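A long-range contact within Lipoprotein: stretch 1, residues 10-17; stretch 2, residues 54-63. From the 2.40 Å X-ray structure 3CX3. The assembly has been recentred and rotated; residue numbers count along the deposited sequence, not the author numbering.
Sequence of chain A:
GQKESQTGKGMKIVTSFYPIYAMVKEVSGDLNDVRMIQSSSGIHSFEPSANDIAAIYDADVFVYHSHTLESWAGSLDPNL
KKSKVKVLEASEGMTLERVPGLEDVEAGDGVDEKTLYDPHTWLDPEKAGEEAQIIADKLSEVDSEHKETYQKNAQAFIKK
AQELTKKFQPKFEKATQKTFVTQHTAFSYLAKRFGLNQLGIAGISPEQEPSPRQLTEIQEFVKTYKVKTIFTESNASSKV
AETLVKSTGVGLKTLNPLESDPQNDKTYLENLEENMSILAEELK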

# COMPACT_ATOMS: atom_id res chain seq x y z
N GLY A 10 21.03 12.96 -11.23
CA GLY A 10 20.32 12.59 -10.01
C GLY A 10 20.82 11.21 -9.64
O GLY A 10 21.69 10.67 -10.32
N MSE A 11 20.26 10.64 -8.57
CA MSE A 11 20.50 9.24 -8.20
C MSE A 11 19.49 8.32 -8.86
O MSE A 11 18.28 8.51 -8.68
CB MSE A 11 20.39 9.05 -6.69
CG MSE A 11 21.70 9.10 -5.94
SE MSE A 11 21.49 8.48 -4.09
CE MSE A 11 19.92 9.52 -3.53
N LYS A 12 19.98 7.32 -9.59
CA LYS A 12 19.12 6.32 -10.21
C LYS A 12 18.53 5.43 -9.11
O LYS A 12 19.27 4.79 -8.34
CB LYS A 12 19.91 5.48 -11.23
CG LYS A 12 19.03 4.69 -12.22
CD LYS A 12 19.86 3.83 -13.19
CE LYS A 12 20.18 4.59 -14.47
NZ LYS A 12 20.15 3.73 -15.71
N ILE A 13 17.19 5.42 -9.03
CA ILE A 13 16.47 4.78 -7.92
C ILE A 13 15.38 3.84 -8.42
O ILE A 13 14.47 4.24 -9.14
CB ILE A 13 15.89 5.84 -6.91
CG1 ILE A 13 16.99 6.46 -6.06
CG2 ILE A 13 14.83 5.24 -6.04
CD1 ILE A 13 16.56 7.72 -5.31
N VAL A 14 15.51 2.56 -8.05
CA VAL A 14 14.50 1.57 -8.37
C VAL A 14 13.64 1.31 -7.13
O VAL A 14 14.08 1.44 -5.97
CB VAL A 14 15.10 0.29 -9.01
CG1 VAL A 14 14.03 -0.75 -9.29
CG2 VAL A 14 15.78 0.64 -10.33
N THR A 15 12.41 0.92 -7.40
CA THR A 15 11.33 1.02 -6.46
C THR A 15 10.40 -0.16 -6.69
O THR A 15 10.20 -0.56 -7.83
CB THR A 15 10.68 2.36 -6.68
OG1 THR A 15 11.13 3.26 -5.65
CG2 THR A 15 9.19 2.27 -6.75
N SER A 16 9.87 -0.74 -5.62
CA SER A 16 9.19 -2.03 -5.76
C SER A 16 7.84 -1.89 -6.43
O SER A 16 7.64 -2.41 -7.54
CB SER A 16 9.12 -2.83 -4.46
OG SER A 16 8.55 -2.09 -3.41
N PHE A 17 6.94 -1.15 -5.77
CA PHE A 17 5.59 -0.92 -6.27
C PHE A 17 5.11 0.49 -5.89
O PHE A 17 5.91 1.26 -5.37
CB PHE A 17 4.65 -2.08 -5.87
CG PHE A 17 4.09 -1.99 -4.48
CD1 PHE A 17 4.93 -1.97 -3.35
CD2 PHE A 17 2.71 -1.99 -4.30
CE1 PHE A 17 4.39 -1.91 -2.05
CE2 PHE A 17 2.17 -1.92 -3.03
CZ PHE A 17 3.03 -1.89 -1.88
N ALA A 54 18.86 -7.64 -12.21
CA ALA A 54 20.03 -6.97 -12.76
C ALA A 54 19.84 -5.45 -12.80
O ALA A 54 20.80 -4.70 -12.56
CB ALA A 54 20.38 -7.51 -14.13
N ALA A 55 18.62 -5.01 -13.08
CA ALA A 55 18.24 -3.60 -13.02
C ALA A 55 18.35 -3.02 -11.61
O ALA A 55 18.66 -1.84 -11.46
CB ALA A 55 16.84 -3.40 -13.57
N ILE A 56 18.07 -3.84 -10.58
CA ILE A 56 18.29 -3.44 -9.19
C ILE A 56 19.79 -3.27 -8.95
O ILE A 56 20.24 -2.18 -8.60
CB ILE A 56 17.73 -4.45 -8.16
CG1 ILE A 56 16.22 -4.35 -8.07
CG2 ILE A 56 18.31 -4.20 -6.78
CD1 ILE A 56 15.58 -5.62 -7.56
N TYR A 57 20.55 -4.34 -9.17
CA TYR A 57 21.99 -4.31 -9.00
C TYR A 57 22.65 -3.19 -9.80
O TYR A 57 23.73 -2.75 -9.47
CB TYR A 57 22.61 -5.68 -9.33
CG TYR A 57 22.33 -6.76 -8.29
CD1 TYR A 57 22.48 -6.52 -6.93
CD2 TYR A 57 21.94 -8.04 -8.69
CE1 TYR A 57 22.22 -7.50 -5.98
CE2 TYR A 57 21.68 -9.06 -7.73
CZ TYR A 57 21.82 -8.78 -6.38
OH TYR A 57 21.57 -9.78 -5.44
N ASP A 58 21.97 -2.73 -10.84
CA ASP A 58 22.44 -1.65 -11.71
C ASP A 58 22.14 -0.23 -11.18
O ASP A 58 22.88 0.72 -11.46
CB ASP A 58 21.80 -1.83 -13.10
CG ASP A 58 22.25 -0.79 -14.10
OD1 ASP A 58 21.48 -0.57 -15.07
OD2 ASP A 58 23.36 -0.22 -13.95
N ALA A 59 21.05 -0.09 -10.43
CA ALA A 59 20.65 1.19 -9.84
C ALA A 59 21.67 1.67 -8.81
O ALA A 59 22.57 0.90 -8.44
CB ALA A 59 19.27 1.06 -9.19
N ASP A 60 21.54 2.92 -8.36
CA ASP A 60 22.28 3.42 -7.18
C ASP A 60 21.55 3.07 -5.88
O ASP A 60 22.17 2.79 -4.86
CB ASP A 60 22.45 4.94 -7.25
CG ASP A 60 23.30 5.39 -8.42
OD1 ASP A 60 24.54 5.18 -8.39
OD2 ASP A 60 22.72 5.98 -9.36
N VAL A 61 20.22 3.12 -5.93
CA VAL A 61 19.39 2.89 -4.74
C VAL A 61 18.20 2.02 -5.08
O VAL A 61 17.54 2.23 -6.10
CB VAL A 61 18.88 4.23 -4.11
CG1 VAL A 61 17.85 3.97 -3.02
CG2 VAL A 61 20.07 5.08 -3.60
N PHE A 62 17.92 1.03 -4.24
CA PHE A 62 16.68 0.28 -4.37
C PHE A 62 15.85 0.32 -3.10
O PHE A 62 16.35 0.04 -1.99
CB PHE A 62 16.93 -1.16 -4.81
CG PHE A 62 15.67 -1.98 -4.93
CD1 PHE A 62 14.73 -1.70 -5.93
CD2 PHE A 62 15.43 -3.02 -4.04
CE1 PHE A 62 13.58 -2.46 -6.04
CE2 PHE A 62 14.27 -3.80 -4.16
CZ PHE A 62 13.34 -3.51 -5.16
N VAL A 63 14.58 0.66 -3.28
CA VAL A 63 13.66 0.88 -2.17
C VAL A 63 12.44 -0.02 -2.25
O VAL A 63 11.69 0.03 -3.24
CB VAL A 63 13.18 2.36 -2.10
CG1 VAL A 63 12.23 2.56 -0.96
CG2 VAL A 63 14.36 3.29 -1.95

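Parallel β-strands distant in sequence commonly join through a staggered ladder of backbone hydrogen bonds, and this pair is a compact example. Strand 12-15 runs alongside strand 61-63, their N-to-C directions 22° apart, with I13, V14 and T15 in register with V61, F62 and V63. As parallel geometry requires, V14 bonds to the residues flanking its partner: V14 N donates to V61 O (2.8 Å), and V14 O accepts from V63 N (2.8 Å). Below this rung, K12 O receives both V61 N (3.1 Å) and D60 N (2.9 Å); above it, S16 N makes a weak bond to V63 O (3.1 Å). The alternate residues contribute CA-H...O contacts, such as I13 CA to V61 O at 3.3 Å.

Where the ladder begins, a side chain takes over. D60, its CB directed toward the first stretch, accepts a hydrogen bond from K12 N through OD2 (K12 N to D60 OD2, 3.1 Å), so the acceptor for K12 N is a side-chain carboxylate rather than a backbone carbonyl. The ammonium of K12 also lies near D58, but K12 NZ and D58 OD1, 4.5 Å apart, are beyond salt-bridge range.

Alternation sends side chains to two faces. On one, I13 CG1 packs against V61 CB (3.5 Å), while the selenium of M11 reaches V61 CG2 (3.7 Å). T15 shares this face with V63; its buried OG1 finds no polar partner in the model. On the other, V14 is the most extensively covered residue: its CG2 meets A59 CB (3.7 Å) and its CG1 meets F62 CD1 (3.6 Å). The small methyl of A59, just past the helix, fits this close approach, and the branched, apolar valine can touch both neighbours at once. Together the stretches bury 589 Å², combining directional backbone bonds with hydrocarbon packing.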